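Local atomic coordinates of aspartate aminotransferase, cytoplasmic (Schizosaccharomyces pombe 972h-, PDB entry 6JPK), a protein that catalyses the pyridoxal 5'-phosphate-dependent transfer of an amino group between L-aspartate and 2-oxoglutarate, interconverting them with oxaloacetate and L-glutamate. Residues 69-74 with 293-298; 185-190 with 218-223; 248-253 with 265-270; 255-260 with 301-306. The protein carries 1 engineered substitution. One frame throughout, in Å; residues are numbered along the deposited sequence.

Contact 1. Residues 69-74 with 293-298; sequences EYLPIA and SNPPAY. With PO4 (phosphate ion), chain E.
Y70 crosses the side-chain amide of N294 at about a right angle, ring and amide planes 66° apart, with its CD1 3.4 Å from N294 OD1. N294 CG sits between its own backbone N and carbonyl carbon (chi1 45°), the crowded position, which brings the amide up to the ring. Beyond the amide, Y70 OH donates to O3 of a phosphate ion at 2.5 Å, and that oxygen lies at the ring edge near its plane. The ion is bound as well by S107, G108, T109, S252 and R263 of the second subunit. In class I aminotransferases this is the cup for the cofactor phosphate, completed by a tyrosine from the partner chain, so the ion probably occupies the place of the cofactor's phosphate group. At L71 one water serves both segments: L71 N donates to it at 3.0 Å, while it donates to N294 OD1 at a short 2.5 Å and to P295 O at 2.8 Å. The L71 side chain itself packs on A297, CD1 coming 3.8 Å from A297 CB. The carbonyl of P72 faces the P295 ring, and I73 O comes 3.6 Å from P295 CD while also accepting a hydrogen bond from Q288 NE2. I73 CG1, anti to the backbone N, rests 3.5 Å from S293 O.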
# COMPACT_ATOMS: atom_id res chain seq x y z
N GLU A 69 0.16 15.60 4.08
CA GLU A 69 -1.07 15.27 4.80
C GLU A 69 -1.77 14.07 4.15
O GLU A 69 -1.53 13.74 2.98
CB GLU A 69 -2.02 16.47 4.83
CG GLU A 69 -1.47 17.70 5.56
CD GLU A 69 -1.13 17.42 7.02
OE1 GLU A 69 -2.05 17.02 7.77
OE2 GLU A 69 0.06 17.58 7.42
N TYR A 70 -2.62 13.41 4.94
CA TYR A 70 -3.38 12.27 4.45
C TYR A 70 -4.20 12.65 3.22
O TYR A 70 -4.79 13.73 3.16
CB TYR A 70 -4.33 11.74 5.52
CG TYR A 70 -3.71 10.97 6.68
CD1 TYR A 70 -2.87 9.88 6.46
CD2 TYR A 70 -3.99 11.34 8.00
CE1 TYR A 70 -2.30 9.17 7.55
CE2 TYR A 70 -3.45 10.64 9.08
CZ TYR A 70 -2.61 9.56 8.85
OH TYR A 70 -2.09 8.91 9.95
N LEU A 71 -4.28 11.73 2.27
CA LEU A 71 -5.26 11.81 1.19
C LEU A 71 -6.61 11.26 1.65
O LEU A 71 -6.68 10.49 2.61
CB LEU A 71 -4.78 11.01 -0.01
CG LEU A 71 -3.48 11.49 -0.65
CD1 LEU A 71 -3.19 10.65 -1.88
CD2 LEU A 71 -3.58 12.98 -0.99
N PRO A 72 -7.70 11.63 0.94
CA PRO A 72 -8.95 10.88 1.10
C PRO A 72 -8.76 9.39 0.90
O PRO A 72 -7.78 8.93 0.30
CB PRO A 72 -9.86 11.49 0.03
CG PRO A 72 -9.37 12.88 -0.12
CD PRO A 72 -7.87 12.82 0.09
N ILE A 73 -9.71 8.61 1.40
CA ILE A 73 -9.56 7.16 1.39
C ILE A 73 -9.41 6.64 -0.04
O ILE A 73 -8.62 5.73 -0.31
CB ILE A 73 -10.73 6.50 2.13
CG1 ILE A 73 -10.56 4.99 2.16
CG2 ILE A 73 -12.06 6.86 1.49
CD1 ILE A 73 -11.20 4.42 3.37
N ALA A 74 -10.16 7.22 -0.97
CA ALA A 74 -10.11 6.82 -2.37
C ALA A 74 -8.96 7.48 -3.14
O ALA A 74 -8.75 7.17 -4.32
CB ALA A 74 -11.45 7.13 -3.05
N SER A 293 -5.62 2.02 4.73
CA SER A 293 -6.24 3.24 5.24
C SER A 293 -6.39 4.30 4.14
O SER A 293 -7.50 4.76 3.87
CB SER A 293 -5.46 3.78 6.44
OG SER A 293 -6.21 4.73 7.17
N ASN A 294 -5.28 4.68 3.50
CA ASN A 294 -5.31 5.64 2.39
C ASN A 294 -4.01 5.49 1.59
O ASN A 294 -3.03 4.94 2.11
CB ASN A 294 -5.52 7.09 2.88
CG ASN A 294 -4.64 7.45 4.08
OD1 ASN A 294 -3.45 7.73 3.94
ND2 ASN A 294 -5.24 7.47 5.27
N PRO A 295 -3.99 5.92 0.33
CA PRO A 295 -2.88 5.55 -0.57
C PRO A 295 -1.76 6.59 -0.56
O PRO A 295 -1.97 7.73 -0.11
CB PRO A 295 -3.57 5.48 -1.94
CG PRO A 295 -4.64 6.55 -1.86
CD PRO A 295 -5.13 6.49 -0.42
N PRO A 296 -0.57 6.23 -1.03
CA PRO A 296 0.59 7.15 -1.00
C PRO A 296 0.45 8.32 -1.96
O PRO A 296 0.15 8.14 -3.14
CB PRO A 296 1.77 6.25 -1.39
CG PRO A 296 1.17 5.14 -2.18
CD PRO A 296 -0.20 4.90 -1.56
N ALA A 297 0.78 9.51 -1.47
CA ALA A 297 0.45 10.76 -2.16
C ALA A 297 1.47 11.12 -3.24
O ALA A 297 1.09 11.64 -4.29
CB ALA A 297 0.35 11.89 -1.13
N TYR A 298 2.76 10.86 -2.99
CA TYR A 298 3.83 11.49 -3.77
C TYR A 298 3.69 11.21 -5.27
O TYR A 298 3.71 12.13 -6.09
CB TYR A 298 5.18 11.01 -3.26
CG TYR A 298 6.38 11.41 -4.12
CD1 TYR A 298 6.94 12.66 -4.00
CD2 TYR A 298 6.94 10.50 -5.01
CE1 TYR A 298 8.05 13.03 -4.77
CE2 TYR A 298 8.04 10.85 -5.78
CZ TYR A 298 8.59 12.11 -5.66
OH TYR A 298 9.68 12.46 -6.42
P PO4 E . -1.29 5.26 9.82
O1 PO4 E . -1.99 5.29 11.17
O2 PO4 E . 0.21 5.06 10.00
O3 PO4 E . -1.51 6.57 9.13
O4 PO4 E . -1.83 4.11 8.98
O HOH W 1 -2.70 9.24 2.10

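Contact 2. Residues 185-190 with 218-223; sequences LHACAH and FDIAYQ
L185 and F218 send their side chains to the same face of the sheet, where they cross obliquely: L185 CB stands 3.9 Å from F218 CD1, and L185 CD1 touches CE1 further along the ring. Two residues on, A187 tucks its methyl against I220, CB to CB 3.8 Å, with I220 CD1 closing on the same methyl. The backbones that carry these groups run parallel, D219 N donating to L185 O (2.7 Å, 174°) and A187 N to D219 O (2.9 Å). Past that point they part, and a water fills in, donating to C188 O at 2.8 Å and accepting from Y222 N at 3.0 Å. Y222 then leans over A189: its CD2 is 3.5 Å from A189 O and 3.9 Å from A189 CB, while C188 O approaches the ring edge near its plane. The Y222 side chain also lies close to N191 and K255, by similarity an aspartate-binding residue and the cofactor lysine. On the face of H186 and D219, H186 NE2 bonds to T137 and D219 OD2 to both H141 and N112. The pair belongs to the beta-alpha-beta unit of strand 182-186, helix 199-211 and strand 215-220; L237 of helix 235-241 covers A187, F218 and I220, and strand 247-252 continues the sheet beyond 215-220.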
# COMPACT_ATOMS: atom_id res chain seq x y z
N LEU A 185 -8.24 -9.89 -18.53
CA LEU A 185 -7.72 -9.60 -19.86
C LEU A 185 -6.60 -8.57 -19.78
O LEU A 185 -6.69 -7.60 -19.01
CB LEU A 185 -8.83 -9.07 -20.76
CG LEU A 185 -10.07 -9.97 -20.86
CD1 LEU A 185 -11.16 -9.31 -21.70
CD2 LEU A 185 -9.71 -11.35 -21.44
N HIS A 186 -5.56 -8.77 -20.59
CA HIS A 186 -4.48 -7.80 -20.73
C HIS A 186 -4.87 -6.81 -21.81
O HIS A 186 -5.11 -7.21 -22.96
CB HIS A 186 -3.16 -8.49 -21.10
CG HIS A 186 -2.69 -9.52 -20.12
ND1 HIS A 186 -1.44 -9.47 -19.53
CD2 HIS A 186 -3.28 -10.64 -19.64
CE1 HIS A 186 -1.29 -10.51 -18.72
NE2 HIS A 186 -2.40 -11.23 -18.76
N ALA A 187 -4.92 -5.52 -21.47
CA ALA A 187 -5.40 -4.51 -22.43
C ALA A 187 -4.45 -4.35 -23.61
O ALA A 187 -4.90 -4.15 -24.74
CB ALA A 187 -5.60 -3.17 -21.74
N CYS A 188 -3.14 -4.38 -23.36
CA CYS A 188 -2.12 -4.35 -24.42
C CYS A 188 -0.78 -4.76 -23.83
O CYS A 188 -0.60 -4.75 -22.61
CB CYS A 188 -2.00 -2.97 -25.07
SG CYS A 188 -1.34 -1.68 -23.98
N ALA A 189 0.15 -5.10 -24.71
CA ALA A 189 1.49 -5.53 -24.30
C ALA A 189 1.39 -6.64 -23.26
O ALA A 189 1.71 -6.49 -22.08
CB ALA A 189 2.30 -4.35 -23.75
N HIS A 190 0.89 -7.77 -23.74
CA HIS A 190 0.68 -8.93 -22.89
C HIS A 190 1.96 -9.30 -22.16
O HIS A 190 3.04 -9.39 -22.77
CB HIS A 190 0.17 -10.11 -23.71
CG HIS A 190 -0.07 -11.34 -22.89
ND1 HIS A 190 0.89 -12.32 -22.71
CD2 HIS A 190 -1.15 -11.73 -22.18
CE1 HIS A 190 0.40 -13.27 -21.93
NE2 HIS A 190 -0.84 -12.94 -21.60
N PHE A 218 -10.12 -5.80 -16.99
CA PHE A 218 -8.95 -5.43 -17.78
C PHE A 218 -7.79 -5.05 -16.87
O PHE A 218 -7.97 -4.27 -15.92
CB PHE A 218 -9.24 -4.24 -18.70
CG PHE A 218 -10.05 -4.59 -19.92
CD1 PHE A 218 -9.46 -5.22 -20.99
CD2 PHE A 218 -11.38 -4.22 -20.00
CE1 PHE A 218 -10.20 -5.52 -22.14
CE2 PHE A 218 -12.14 -4.51 -21.14
CZ PHE A 218 -11.55 -5.16 -22.20
N ASP A 219 -6.62 -5.58 -17.16
CA ASP A 219 -5.37 -5.12 -16.56
C ASP A 219 -4.65 -4.26 -17.59
O ASP A 219 -4.34 -4.74 -18.69
CB ASP A 219 -4.51 -6.31 -16.13
CG ASP A 219 -3.43 -5.92 -15.12
OD1 ASP A 219 -2.80 -4.84 -15.28
OD2 ASP A 219 -3.19 -6.69 -14.17
N ILE A 220 -4.41 -2.99 -17.28
CA ILE A 220 -3.74 -2.08 -18.21
C ILE A 220 -2.53 -1.48 -17.48
O ILE A 220 -2.62 -0.43 -16.83
CB ILE A 220 -4.67 -1.01 -18.79
CG1 ILE A 220 -3.93 -0.14 -19.80
CG2 ILE A 220 -5.38 -0.18 -17.72
CD1 ILE A 220 -4.85 0.49 -20.85
N ALA A 221 -1.39 -2.14 -17.61
CA ALA A 221 -0.16 -1.71 -16.97
C ALA A 221 0.79 -0.97 -17.90
O ALA A 221 1.81 -0.45 -17.43
CB ALA A 221 0.56 -2.92 -16.37
N TYR A 222 0.52 -0.92 -19.22
CA TYR A 222 1.50 -0.37 -20.15
C TYR A 222 0.90 0.64 -21.12
O TYR A 222 1.39 0.78 -22.24
CB TYR A 222 2.21 -1.49 -20.92
CG TYR A 222 2.74 -2.57 -20.01
CD1 TYR A 222 3.89 -2.37 -19.27
CD2 TYR A 222 2.06 -3.78 -19.87
CE1 TYR A 222 4.37 -3.35 -18.42
CE2 TYR A 222 2.54 -4.77 -19.02
CZ TYR A 222 3.69 -4.54 -18.29
OH TYR A 222 4.18 -5.50 -17.44
N GLN A 223 -0.14 1.37 -20.72
CA GLN A 223 -0.74 2.31 -21.66
C GLN A 223 0.25 3.41 -22.04
O GLN A 223 0.82 4.07 -21.17
CB GLN A 223 -2.01 2.96 -21.07
CG GLN A 223 -2.72 3.84 -22.11
CD GLN A 223 -3.81 4.74 -21.53
OE1 GLN A 223 -3.90 4.94 -20.32
NE2 GLN A 223 -4.63 5.32 -22.41
O HOH W 2 -1.32 -2.56 -20.99

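Contact 3. Residues 248-253 with 265-270; sequences FVCQSF and GCMHYV. With PO4 (phosphate ion), chain C.
Q251 and H268 are joined by a buried side-chain hydrogen bond that runs diagonally across two strands, since in the backbone register Q251 faces C266 and H268 faces V249. H268 NE2 donates to Q251 OE1 at 2.8 Å with an N-H...O angle of 167°; the oxygen lies in the imidazole plane, whereas the donor is tilted 34° from the plane of the amide. Q251 reaches it with an extended chain, CG anti to the backbone N. Both groups have a second anchor, H268 ND1 on S102 OG and Q251 NE2 on A83 O, so neither ring nor amide is likely to flip readily. The backbones form a beta hairpin in which strand 264-270 runs antiparallel between strands 100-106 and 247-252, as the reversed strand of the fold type I aminotransferase sheet does. Two hydrogen-bonded pairs hold it: V249 N to H268 O and H268 N to V249 O, both 2.8 Å, then Q251 and C266, each N to the other's O at 2.9 Å. On the opposite face F248 CZ meets Y269 CD1 at 3.6 Å, that atom lying over the F248 ring toward its rim, with ring planes 45° apart. M267 CE comes to the edge of the same ring, 4.1 Å from F248 CD2. An alanine at F248 would probably open a gap beside Y269 and take from the M267 methyl its aromatic neighbour. Where G265 passes, its CA is 3.2 Å from Q251 O, and a CB there would clash with that oxygen. On the face shared with F248, S252 OG donates to O2 of a phosphate ion at 2.6 Å.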
# COMPACT_ATOMS: atom_id res chain seq x y z
N PHE A 248 -14.45 -3.88 -14.87
CA PHE A 248 -13.39 -3.36 -14.00
C PHE A 248 -12.11 -3.11 -14.78
O PHE A 248 -11.82 -3.80 -15.76
CB PHE A 248 -13.06 -4.33 -12.86
CG PHE A 248 -14.19 -4.55 -11.90
CD1 PHE A 248 -15.23 -5.42 -12.22
CD2 PHE A 248 -14.21 -3.91 -10.66
CE1 PHE A 248 -16.28 -5.64 -11.34
CE2 PHE A 248 -15.25 -4.13 -9.76
CZ PHE A 248 -16.29 -4.99 -10.11
N VAL A 249 -11.34 -2.13 -14.31
CA VAL A 249 -10.04 -1.82 -14.90
C VAL A 249 -9.03 -1.63 -13.77
O VAL A 249 -9.29 -0.88 -12.83
CB VAL A 249 -10.09 -0.55 -15.78
CG1 VAL A 249 -8.72 -0.30 -16.41
CG2 VAL A 249 -11.18 -0.65 -16.84
N CYS A 250 -7.87 -2.29 -13.88
CA CYS A 250 -6.76 -2.10 -12.96
C CYS A 250 -5.60 -1.44 -13.71
O CYS A 250 -5.06 -2.02 -14.65
CB CYS A 250 -6.31 -3.43 -12.35
SG CYS A 250 -7.66 -4.34 -11.58
N GLN A 251 -5.22 -0.24 -13.27
CA GLN A 251 -4.34 0.65 -14.02
C GLN A 251 -3.09 0.93 -13.22
O GLN A 251 -3.17 1.22 -12.02
CB GLN A 251 -5.07 1.95 -14.34
CG GLN A 251 -4.25 3.06 -14.97
CD GLN A 251 -5.08 4.35 -15.07
OE1 GLN A 251 -5.91 4.61 -14.20
NE2 GLN A 251 -4.88 5.11 -16.14
N SER A 252 -1.93 0.83 -13.86
CA SER A 252 -0.66 1.12 -13.24
C SER A 252 0.05 2.23 -14.00
O SER A 252 0.02 2.26 -15.24
CB SER A 252 0.25 -0.13 -13.20
OG SER A 252 1.56 0.19 -12.78
N PHE A 253 0.69 3.14 -13.26
CA PHE A 253 1.58 4.13 -13.85
C PHE A 253 3.05 3.78 -13.59
O PHE A 253 3.92 4.63 -13.81
CB PHE A 253 1.26 5.53 -13.32
CG PHE A 253 -0.08 6.03 -13.77
CD1 PHE A 253 -1.23 5.72 -13.05
CD2 PHE A 253 -0.20 6.79 -14.92
CE1 PHE A 253 -2.48 6.18 -13.47
CE2 PHE A 253 -1.44 7.24 -15.34
CZ PHE A 253 -2.58 6.93 -14.61
N GLY A 265 -1.16 3.85 -8.88
CA GLY A 265 -2.10 3.10 -9.68
C GLY A 265 -3.51 3.49 -9.33
O GLY A 265 -3.75 4.30 -8.43
N CYS A 266 -4.46 2.89 -10.04
CA CYS A 266 -5.87 3.19 -9.81
C CYS A 266 -6.72 2.00 -10.22
O CYS A 266 -6.46 1.39 -11.26
CB CYS A 266 -6.29 4.44 -10.58
SG CYS A 266 -7.76 5.23 -9.91
N MET A 267 -7.71 1.65 -9.40
CA MET A 267 -8.72 0.67 -9.78
C MET A 267 -9.98 1.42 -10.19
O MET A 267 -10.37 2.39 -9.54
CB MET A 267 -9.04 -0.31 -8.64
CG MET A 267 -9.82 -1.56 -9.08
SD MET A 267 -11.37 -1.86 -8.18
CE MET A 267 -12.46 -0.65 -8.90
N HIS A 268 -10.62 0.96 -11.27
CA HIS A 268 -11.85 1.59 -11.75
C HIS A 268 -12.93 0.53 -11.93
O HIS A 268 -12.67 -0.54 -12.47
CB HIS A 268 -11.65 2.31 -13.10
CG HIS A 268 -10.48 3.24 -13.13
ND1 HIS A 268 -10.59 4.58 -12.81
CD2 HIS A 268 -9.19 3.04 -13.47
CE1 HIS A 268 -9.40 5.15 -12.92
NE2 HIS A 268 -8.54 4.24 -13.33
N TYR A 269 -14.13 0.86 -11.48
CA TYR A 269 -15.35 0.13 -11.83
C TYR A 269 -16.18 1.04 -12.72
O TYR A 269 -16.51 2.17 -12.32
CB TYR A 269 -16.13 -0.30 -10.60
CG TYR A 269 -17.53 -0.82 -10.89
CD1 TYR A 269 -17.72 -2.05 -11.52
CD2 TYR A 269 -18.66 -0.09 -10.52
CE1 TYR A 269 -19.01 -2.53 -11.78
CE2 TYR A 269 -19.94 -0.55 -10.78
CZ TYR A 269 -20.11 -1.77 -11.41
OH TYR A 269 -21.39 -2.25 -11.66
N VAL A 270 -16.48 0.58 -13.92
CA VAL A 270 -17.22 1.35 -14.91
C VAL A 270 -18.67 0.91 -14.81
O VAL A 270 -19.07 -0.10 -15.40
CB VAL A 270 -16.67 1.15 -16.33
CG1 VAL A 270 -17.44 2.03 -17.32
CG2 VAL A 270 -15.16 1.45 -16.36
P PO4 C . 2.73 -2.68 -10.31
O1 PO4 C . 2.13 -3.28 -9.05
O2 PO4 C . 1.98 -1.45 -10.75
O3 PO4 C . 4.18 -2.33 -10.01
O4 PO4 C . 2.71 -3.65 -11.46

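Contact 4. Residues 255-260 with 301-306; sequences KNMGLY and RIAAEI
The turn that begins at K255, by similarity the lysine to which the cofactor is attached, drops M257 and L259 onto one side of helix 297-308, against I302, A303 and I306. The contact is wholly apolar; no hydrogen bond crosses it, and the backbones stay well apart, M257 CA to A303 CA 7.7 Å. M257 spans that distance with a fully extended side chain (chi2 -174°, chi3 177°), its thioether end lying against the helix at A303. Its SD lies 3.6 Å from A303 CB, a methyl small enough to let the sulfur come in close to the helix backbone. The terminal CE goes on past A303, 4.0 Å from A303 CA, and reaches I306 CG2 at 4.1 Å. L259 makes a looser second touch alongside, CD2 4.4 Å from I302 CD1 and CD1 4.5 Å from A303 CB. An alanine at M257 would probably leave a gap between the turn and the helix, with A303 and I306 losing their main partner from this loop. The positive phi of G258 helps the chain turn between M257 and L259. N256 ties the turn to its surroundings, ND2 to Q223 O and its own O to W316 NE1, while K255 NZ makes a weak hydrogen bond to Y70 OH of the second subunit. Around the contact, W316 of helix 310-340 packs on both M257 and I306, F79 of helix 77-87 on A303, and helix 51-62 covers I302 and I306 with S57, V53 and A56.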
# COMPACT_ATOMS: atom_id res chain seq x y z
N LYS A 255 5.19 1.75 -15.15
CA LYS A 255 6.05 1.78 -16.33
C LYS A 255 5.83 3.03 -17.20
O LYS A 255 6.80 3.62 -17.67
CB LYS A 255 5.83 0.51 -17.17
CG LYS A 255 5.70 -0.80 -16.34
CD LYS A 255 7.01 -1.52 -16.14
CE LYS A 255 6.82 -2.99 -15.73
NZ LYS A 255 6.32 -3.24 -14.33
N ASN A 256 4.58 3.45 -17.43
CA ASN A 256 4.42 4.56 -18.38
C ASN A 256 4.86 5.90 -17.80
O ASN A 256 5.18 6.82 -18.57
CB ASN A 256 2.99 4.62 -18.94
CG ASN A 256 1.93 4.89 -17.88
OD1 ASN A 256 2.23 5.11 -16.71
ND2 ASN A 256 0.67 4.89 -18.32
N MET A 257 4.94 6.04 -16.48
CA MET A 257 5.56 7.22 -15.90
C MET A 257 6.84 6.90 -15.13
O MET A 257 7.42 7.80 -14.51
CB MET A 257 4.57 7.96 -15.00
CG MET A 257 3.43 8.62 -15.75
SD MET A 257 2.43 9.61 -14.63
CE MET A 257 1.24 10.32 -15.80
N GLY A 258 7.29 5.64 -15.18
CA GLY A 258 8.50 5.28 -14.47
C GLY A 258 8.40 5.46 -12.97
O GLY A 258 9.42 5.67 -12.31
N LEU A 259 7.20 5.39 -12.41
CA LEU A 259 6.99 5.64 -10.99
C LEU A 259 7.12 4.38 -10.13
O LEU A 259 6.96 4.48 -8.91
CB LEU A 259 5.61 6.29 -10.78
CG LEU A 259 5.50 7.75 -11.22
CD1 LEU A 259 4.05 8.25 -11.16
CD2 LEU A 259 6.39 8.62 -10.34
N TYR A 260 7.38 3.22 -10.74
CA TYR A 260 7.64 1.92 -10.11
C TYR A 260 7.46 1.89 -8.59
O TYR A 260 6.39 1.49 -8.09
CB TYR A 260 9.05 1.44 -10.46
CG TYR A 260 9.27 1.30 -11.95
CD1 TYR A 260 8.72 0.23 -12.66
CD2 TYR A 260 10.01 2.25 -12.67
CE1 TYR A 260 8.90 0.11 -14.03
CE2 TYR A 260 10.20 2.13 -14.04
CZ TYR A 260 9.65 1.05 -14.71
OH TYR A 260 9.81 0.94 -16.07
N ARG A 301 0.49 12.93 -6.85
CA ARG A 301 0.63 14.35 -7.14
C ARG A 301 1.38 14.56 -8.45
O ARG A 301 1.01 15.41 -9.25
CB ARG A 301 1.34 15.08 -5.99
CG ARG A 301 0.53 15.19 -4.70
CD ARG A 301 1.28 16.00 -3.61
NE ARG A 301 2.59 15.43 -3.34
CZ ARG A 301 2.96 14.85 -2.19
NH1 ARG A 301 2.13 14.77 -1.16
NH2 ARG A 301 4.20 14.37 -2.08
N ILE A 302 2.41 13.75 -8.69
CA ILE A 302 3.21 13.90 -9.90
C ILE A 302 2.37 13.57 -11.12
O ILE A 302 2.33 14.33 -12.09
CB ILE A 302 4.47 13.02 -9.82
CG1 ILE A 302 5.48 13.62 -8.84
CG2 ILE A 302 5.11 12.84 -11.20
CD1 ILE A 302 6.65 12.68 -8.54
N ALA A 303 1.68 12.42 -11.08
CA ALA A 303 0.85 11.98 -12.19
C ALA A 303 -0.27 12.97 -12.46
O ALA A 303 -0.56 13.30 -13.62
CB ALA A 303 0.29 10.58 -11.89
N ALA A 304 -0.92 13.47 -11.40
CA ALA A 304 -1.98 14.45 -11.60
C ALA A 304 -1.42 15.72 -12.23
O ALA A 304 -2.07 16.34 -13.08
CB ALA A 304 -2.68 14.78 -10.28
N GLU A 305 -0.20 16.11 -11.85
CA GLU A 305 0.38 17.32 -12.42
C GLU A 305 0.56 17.17 -13.93
O GLU A 305 0.17 18.05 -14.71
CB GLU A 305 1.70 17.66 -11.74
CG GLU A 305 2.16 19.07 -11.96
CD GLU A 305 1.23 20.11 -11.31
OE1 GLU A 305 0.53 19.78 -10.31
OE2 GLU A 305 1.19 21.25 -11.82
N ILE A 306 1.14 16.04 -14.35
CA ILE A 306 1.30 15.76 -15.78
C ILE A 306 -0.05 15.73 -16.49
O ILE A 306 -0.26 16.42 -17.50
CB ILE A 306 2.06 14.44 -15.97
CG1 ILE A 306 3.51 14.58 -15.50
CG2 ILE A 306 1.99 14.00 -17.43
CD1 ILE A 306 4.33 13.28 -15.65

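In the fold
Contacts 2 and 3 are buried and belong to one sheet: F218 and I220 bond to C250 through the backbone, so strands 182-186, 215-220, 247-252 and 264-270 run on side by side. Contact 4 is buried as well but joins loop to helix by apolar side chains alone, reaching contact 2 through Q223 O and N256 ND2. Contact 1, its centre about 23 Å from the centre of the chain, is only partly buried and combines a bridging water with apolar packing of L71; it shares helix 297-308 with contact 4, and both meet the second subunit. The S252 of contact 3 and the Y70 of contact 1 belong to equivalent phosphate sites, each completed by both chains.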